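Local structure of collagen alpha-1(XV) chain (Homo sapiens, 3N3F) at the interface of chains A and B. The protein forms a multiplexin collagen whose trimerization domain potently brings three chains together, probably setting chain association for triple-helix folding. Coordinates in Å, arbitrary orientation; residue numbers count along the deposited sequence, not the author numbering. Chains: chain A/B, Collagen alpha-1(XV) chain.

The interface of chains A and B. Residues chain A 22, 24, 35, 44; chain B 3, 24, 33, 44.
A:Phe24 pushes its far rim between B:Phe24 and B:Phe33, and this aromatic cluster is the core of an apolar patch between two copies of the trimerization domain. A:Phe24 buries more surface than any other residue of the patch, 65 Å². On strand 23-27, its CG stands anti to the carbonyl carbon (chi1 -76°), which aims the ring at chain B. The two Phe24 rings meet edge to face, their planes 60° apart: CZ of A:Phe24 lies over the rim of the B:Phe24 face, 3.7 Å from CD1 of B:Phe24. CZ of A:Phe24 also stands over a face of B:Phe33, toward its rim, 3.9 Å from B:Phe33 CE1. Phenylalanine suits all three places, since a flat, rigid ring can offer an edge to one neighbour and a face to another without a polar group to satisfy. Replacing B:Phe24 with an alanine would remove the face under the A:Phe24 rim, would probably open a gap beneath CZ and CE2 of A:Phe24, and is likely to leave that edge without its packing partner and freer to shift.

The two Phe24 side chains have the same torsions, yet one presents its edge and the other its face, as the assembly of three chains allows: each copy can use one surface toward one neighbour and another toward the next. B:Phe33, on strand 32-37, also touches A:Ile35 at one edge and A:Gly22 at another. The CD1 methyl of A:Ile35 packs 3.9 Å from CD2 of B:Phe33, this terminal methyl touching the rim of the ring. CZ of B:Phe33 comes 4.0 Å from the carbonyl O of A:Gly22. A:Gly22 has a positive phi of 85°, which glycine adopts easily, and it brings no side chain toward the ring. B:Val3 adds its CG2 methyl near that carbonyl. At the other end of the patch the Leu44 side chains meet through their methyls, A:Leu44 CD1 lying 3.5 Å from B:Leu44 CD2.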
ATOM      1  N   GLY A  22      -5.853   2.836   9.269  1.00 32.99           N
ATOM      2  CA  GLY A  22      -5.556   1.660   8.467  1.00 31.65           C
ATOM      3  C   GLY A  22      -6.085   1.713   7.045  1.00 31.08           C
ATOM      4  O   GLY A  22      -6.124   0.691   6.362  1.00 32.43           O
ATOM      5  N   PHE A  24      -5.955   3.444   3.088  1.00 16.34           N
ATOM      6  CA  PHE A  24      -5.018   4.052   2.153  1.00 15.00           C
ATOM      7  C   PHE A  24      -5.643   5.303   1.541  1.00 12.89           C
ATOM      8  O   PHE A  24      -6.826   5.310   1.204  1.00 13.62           O
ATOM      9  CB  PHE A  24      -4.642   3.052   1.061  1.00 16.25           C
ATOM     10  CG  PHE A  24      -3.665   2.007   1.516  1.00 16.96           C
ATOM     11  CD1 PHE A  24      -2.307   2.290   1.578  1.00 17.90           C
ATOM     12  CD2 PHE A  24      -4.106   0.746   1.903  1.00 18.53           C
ATOM     13  CE1 PHE A  24      -1.391   1.331   2.020  1.00 20.82           C
ATOM     14  CE2 PHE A  24      -3.203  -0.221   2.347  1.00 21.30           C
ATOM     15  CZ  PHE A  24      -1.843   0.076   2.404  1.00 23.80           C
ATOM     16  N   ILE A  35      -1.292   6.855   4.322  1.00 12.28           N
ATOM     17  CA  ILE A  35      -2.036   5.851   5.057  1.00 13.03           C
ATOM     18  C   ILE A  35      -2.524   6.523   6.326  1.00 12.01           C
ATOM     19  O   ILE A  35      -1.766   7.213   7.000  1.00 11.86           O
ATOM     20  CB  ILE A  35      -1.160   4.647   5.443  1.00 29.27           C
ATOM     21  CG1 ILE A  35       0.078   5.132   6.195  1.00 30.83           C
ATOM     22  CG2 ILE A  35      -0.766   3.874   4.204  1.00 28.99           C
ATOM     23  CD1 ILE A  35       0.774   4.053   6.968  1.00 38.10           C
ATOM     24  N   LEU A  44       3.350   7.105   2.055  1.00 15.63           N
ATOM     25  CA  LEU A  44       3.876   5.883   1.474  1.00 16.90           C
ATOM     26  C   LEU A  44       4.980   6.277   0.491  1.00 17.28           C
ATOM     27  O   LEU A  44       4.802   7.199  -0.302  1.00 17.10           O
ATOM     28  CB  LEU A  44       2.767   5.136   0.731  1.00 28.68           C
ATOM     29  CG  LEU A  44       2.656   3.641   1.039  1.00 29.45           C
ATOM     30  CD1 LEU A  44       1.852   3.459   2.301  1.00 31.79           C
ATOM     31  CD2 LEU A  44       1.956   2.936  -0.090  1.00 27.21           C
TER
ATOM     32  N   VAL B   3      -6.906  -5.750   3.478  1.00 23.08           N
ATOM     33  CA  VAL B   3      -6.096  -5.312   4.605  1.00 20.41           C
ATOM     34  C   VAL B   3      -6.572  -5.892   5.928  1.00 18.59           C
ATOM     35  O   VAL B   3      -7.770  -5.959   6.206  1.00 15.03           O
ATOM     36  CB  VAL B   3      -6.075  -3.763   4.706  1.00 29.15           C
ATOM     37  CG1 VAL B   3      -7.486  -3.220   4.620  1.00 32.44           C
ATOM     38  CG2 VAL B   3      -5.423  -3.325   6.012  1.00 28.44           C
ATOM     39  N   PHE B  24      -2.370  -6.646   2.660  1.00 16.34           N
ATOM     40  CA  PHE B  24      -1.666  -5.629   3.431  1.00 15.00           C
ATOM     41  C   PHE B  24      -1.870  -5.884   4.922  1.00 12.89           C
ATOM     42  O   PHE B  24      -2.970  -6.226   5.353  1.00 13.62           O
ATOM     43  CB  PHE B  24      -2.172  -4.239   3.051  1.00 16.25           C
ATOM     44  CG  PHE B  24      -1.644  -3.749   1.733  1.00 16.96           C
ATOM     45  CD1 PHE B  24      -0.373  -3.196   1.645  1.00 17.90           C
ATOM     46  CD2 PHE B  24      -2.410  -3.859   0.578  1.00 18.53           C
ATOM     47  CE1 PHE B  24       0.136  -2.755   0.419  1.00 20.82           C
ATOM     48  CE2 PHE B  24      -1.914  -3.425  -0.652  1.00 21.30           C
ATOM     49  CZ  PHE B  24      -0.637  -2.872  -0.728  1.00 23.80           C
ATOM     50  N   PHE B  33       3.241  -0.886   8.319  1.00 17.00           N
ATOM     51  CA  PHE B  33       2.563  -1.730   7.352  1.00 17.43           C
ATOM     52  C   PHE B  33       3.504  -2.727   6.708  1.00 15.39           C
ATOM     53  O   PHE B  33       4.657  -2.414   6.412  1.00 15.68           O
ATOM     54  CB  PHE B  33       1.913  -0.866   6.271  1.00 23.92           C
ATOM     55  CG  PHE B  33       0.412  -0.813   6.354  1.00 25.47           C
ATOM     56  CD1 PHE B  33      -0.365  -1.819   5.788  1.00 26.14           C
ATOM     57  CD2 PHE B  33      -0.225   0.248   6.990  1.00 27.84           C
ATOM     58  CE1 PHE B  33      -1.760  -1.769   5.851  1.00 26.79           C
ATOM     59  CE2 PHE B  33      -1.619   0.309   7.059  1.00 26.69           C
ATOM     60  CZ  PHE B  33      -2.386  -0.701   6.488  1.00 26.71           C
ATOM     61  N   LEU B  44       6.551  -2.281   4.220  1.00 15.63           N
ATOM     62  CA  LEU B  44       6.258  -1.144   3.367  1.00 16.90           C
ATOM     63  C   LEU B  44       6.991   0.068   3.945  1.00 17.28           C
ATOM     64  O   LEU B  44       6.953   0.296   5.152  1.00 17.10           O
ATOM     65  CB  LEU B  44       4.753  -0.875   3.349  1.00 28.68           C
ATOM     66  CG  LEU B  44       4.132  -0.676   1.965  1.00 29.45           C
ATOM     67  CD1 LEU B  44       3.839  -2.026   1.360  1.00 31.79           C
ATOM     68  CD2 LEU B  44       2.845   0.093   2.085  1.00 27.21           C
TER